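Local coordinates for phosphoribosylaminoimidazole-succinocarboxamide synthase (Saccharomyces cerevisiae, PDB 2CNQ), which catalyses the ATP-dependent joining of 4-carboxy-5-aminoimidazole ribotide to aspartate, forming SAICAR in de novo purine biosynthesis, at residues P116-V121 with K217-I222. Residues are numbered along the deposited sequence; the frame is centred on the assembly and turned at random. Where two conformers were deposited one is given.
Sequences PLEVIV and KFEFGI. With AMZ (aminoimidazole 4-carboxamide ribonucleotide), chain C; ADP (adenosine-5'-diphosphate), chain B.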
# COMPACT_ATOMS: atom_id res chain seq x y z
N PRO A 116 -2.87 2.37 14.88
CA PRO A 116 -4.15 2.12 14.27
C PRO A 116 -4.62 3.24 13.37
O PRO A 116 -5.66 3.85 13.57
CB PRO A 116 -5.07 1.96 15.46
CG PRO A 116 -4.47 2.89 16.44
CD PRO A 116 -3.03 2.64 16.31
N LEU A 117 -3.82 3.53 12.37
CA LEU A 117 -4.11 4.56 11.41
C LEU A 117 -3.70 4.09 10.07
O LEU A 117 -2.72 3.39 9.93
CB LEU A 117 -3.29 5.81 11.68
CG LEU A 117 -3.51 6.48 13.01
CD1 LEU A 117 -2.46 7.53 13.23
CD2 LEU A 117 -4.89 7.10 13.06
N GLU A 118 -4.42 4.51 9.07
CA GLU A 118 -3.91 4.51 7.73
C GLU A 118 -3.12 5.78 7.61
O GLU A 118 -3.65 6.87 7.72
CB GLU A 118 -5.00 4.51 6.71
CG GLU A 118 -6.00 3.44 6.85
CD GLU A 118 -5.47 2.05 6.68
OE1 GLU A 118 -6.33 1.14 6.71
OE2 GLU A 118 -4.28 1.79 6.52
N VAL A 119 -1.83 5.64 7.47
CA VAL A 119 -0.92 6.77 7.51
C VAL A 119 -0.78 7.27 6.10
O VAL A 119 0.15 6.94 5.40
CB VAL A 119 0.38 6.38 8.15
CG1 VAL A 119 1.34 7.53 8.17
CG2 VAL A 119 0.12 5.87 9.56
N ILE A 120 -1.75 8.04 5.69
CA ILE A 120 -1.80 8.55 4.35
C ILE A 120 -1.05 9.84 4.30
O ILE A 120 -1.19 10.70 5.14
CB ILE A 120 -3.22 8.75 3.92
CG1 ILE A 120 -3.93 7.42 3.88
CG2 ILE A 120 -3.32 9.46 2.60
CD1 ILE A 120 -5.42 7.55 3.91
N VAL A 121 -0.23 9.97 3.27
CA VAL A 121 0.41 11.21 2.93
C VAL A 121 -0.01 11.58 1.56
O VAL A 121 0.02 10.76 0.67
CB VAL A 121 1.92 11.12 3.02
CG1 VAL A 121 2.53 12.46 2.67
CG2 VAL A 121 2.35 10.69 4.37
N LYS A 217 -0.56 5.45 1.21
CA LYS A 217 -0.91 4.99 2.52
C LYS A 217 0.17 4.13 3.04
O LYS A 217 0.47 3.10 2.47
CB LYS A 217 -2.22 4.23 2.46
CG LYS A 217 -2.69 3.70 3.79
CD LYS A 217 -2.15 2.37 4.20
CE LYS A 217 -2.70 1.26 3.37
NZ LYS A 217 -2.08 -0.05 3.69
N PHE A 218 0.77 4.55 4.12
CA PHE A 218 1.70 3.75 4.86
C PHE A 218 0.96 3.14 6.02
O PHE A 218 -0.03 3.64 6.47
CB PHE A 218 2.81 4.60 5.43
CG PHE A 218 3.67 5.29 4.43
CD1 PHE A 218 4.37 4.60 3.49
CD2 PHE A 218 3.80 6.65 4.49
CE1 PHE A 218 5.21 5.25 2.65
CE2 PHE A 218 4.64 7.31 3.63
CZ PHE A 218 5.34 6.62 2.72
N GLU A 219 1.53 2.08 6.54
CA GLU A 219 1.19 1.57 7.82
C GLU A 219 2.41 1.52 8.65
O GLU A 219 3.47 1.15 8.20
CB GLU A 219 0.56 0.21 7.75
CG GLU A 219 -0.73 0.24 6.99
CD GLU A 219 -1.53 -1.01 7.08
OE1 GLU A 219 -2.39 -1.18 6.19
OE2 GLU A 219 -1.31 -1.80 8.01
N PHE A 220 2.23 1.91 9.89
CA PHE A 220 3.30 1.92 10.84
C PHE A 220 2.94 1.07 12.02
O PHE A 220 1.80 1.04 12.45
CB PHE A 220 3.51 3.32 11.38
CG PHE A 220 4.07 4.35 10.42
CD1 PHE A 220 4.66 4.02 9.22
CD2 PHE A 220 4.02 5.68 10.76
CE1 PHE A 220 5.19 5.03 8.43
CE2 PHE A 220 4.58 6.65 9.95
CZ PHE A 220 5.17 6.32 8.82
N GLY A 221 3.93 0.44 12.56
CA GLY A 221 3.88 -0.17 13.84
C GLY A 221 4.71 0.61 14.80
O GLY A 221 5.36 1.58 14.46
N ILE A 222 4.66 0.16 16.03
CA ILE A 222 5.41 0.79 17.06
C ILE A 222 6.03 -0.30 17.87
O ILE A 222 5.37 -1.20 18.34
CB ILE A 222 4.52 1.73 17.89
CG1 ILE A 222 5.32 2.42 18.99
CG2 ILE A 222 3.30 1.02 18.47
CD1 ILE A 222 6.24 3.45 18.50
O5 AMZ C . -5.63 0.28 1.82
C6 AMZ C . -6.14 1.25 2.34
N2 AMZ C . -6.95 1.17 3.40
C3A AMZ C . -5.88 2.58 1.85
C7A AMZ C . -5.12 2.89 0.76
N3 AMZ C . -4.38 2.14 -0.07
N1 AMZ C . -6.39 3.71 2.38
C5 AMZ C . -5.94 4.70 1.65
N AMZ C . -5.18 4.22 0.64
C1 AMZ C . -4.46 5.01 -0.33
C2 AMZ C . -5.17 5.19 -1.63
C3 AMZ C . -4.62 6.49 -2.13
O2 AMZ C . -3.36 6.21 -2.69
O1 AMZ C . -4.91 4.08 -2.48
O AMZ C . -4.38 6.30 0.21
C AMZ C . -4.45 7.26 -0.83
C4 AMZ C . -5.55 8.24 -0.55
O3 AMZ C . -6.79 7.61 -0.81
P AMZ C . -8.12 8.49 -0.76
OP1 AMZ C . -8.37 8.84 0.67
O4 AMZ C . -9.18 7.58 -1.32
OP2 AMZ C . -7.92 9.73 -1.58
PB ADP B . -6.34 -5.11 4.47
O1B ADP B . -5.68 -4.04 3.73
O2B ADP B . -6.77 -4.69 5.81
O3B ADP B . -7.46 -5.79 3.84
PA ADP B . -4.13 -6.78 3.78
O1A ADP B . -3.33 -5.67 3.24
O2A ADP B . -4.71 -7.75 2.87
O3A ADP B . -5.25 -6.23 4.74
O5' ADP B . -3.29 -7.61 4.82
C5' ADP B . -2.30 -7.08 5.67
C4' ADP B . -2.81 -7.06 7.08
O4' ADP B . -1.67 -7.25 7.91
C3' ADP B . -3.39 -5.74 7.49
O3' ADP B . -4.30 -5.92 8.54
C2' ADP B . -2.19 -5.02 8.04
O2' ADP B . -2.50 -3.95 8.88
C1' ADP B . -1.52 -6.13 8.75
N9 ADP B . -0.11 -5.98 8.99
C8 ADP B . 0.79 -5.44 8.17
N7 ADP B . 2.01 -5.54 8.62
C5 ADP B . 1.89 -6.17 9.80
C6 ADP B . 2.80 -6.61 10.78
N6 ADP B . 4.10 -6.44 10.63
N1 ADP B . 2.34 -7.16 11.90
C2 ADP B . 1.03 -7.37 12.02
N3 ADP B . 0.09 -7.07 11.14
C4 ADP B . 0.53 -6.46 10.04
O HOH W 1 -0.54 2.03 10.60
O HOH W 2 -5.07 -1.13 6.04
O HOH W 3 -4.85 -1.15 7.18
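Val119 and Phe218 pair through both backbone bonds of an antiparallel bridge. Val119 N gives to Phe218 O at 2.9 Å; Phe218 N returns to Val119 O at 2.8 Å. Towards Leu117 the strands part, and a water links Leu117 O to Phe220 N.

On the apolar face, in the conformer given, Val119 CG1 lies over a face of the Phe220 ring in a CH-pi contact, 4.2 Å from its centroid, while Val121 CG2 meets Phe218 CE2 obliquely.

The face bearing Ile120 and Lys217 lines the active site between the two nucleotides. Lys217, bent at chi2 (-86°) and chi3, runs past the Glu118 carboxylate: Lys217 CD lies 3.2 Å from Glu118 OE2, but Lys217 NZ stays 4.0 Å from that oxygen, beyond a salt bridge. Lys217 NZ instead bridges to Glu219 OE1 (2.8 Å) and also to Asp233. The other oxygen, Glu219 OE2, takes the ADP O2' hydroxyl at 2.6 Å. Ile120 CD1 and Lys217 CB rest against the AMZ imidazole. An alanine at Lys217 would probably leave Glu219 and Asp233 without their salt-bridge mate and the nearby Glu118 carboxylate without the lysine's compensating charge.

Strand 113-122 is flanked by 153-159 and 211-223 in the mixed sheet; helix 185-209 packs on Val119 and Val121.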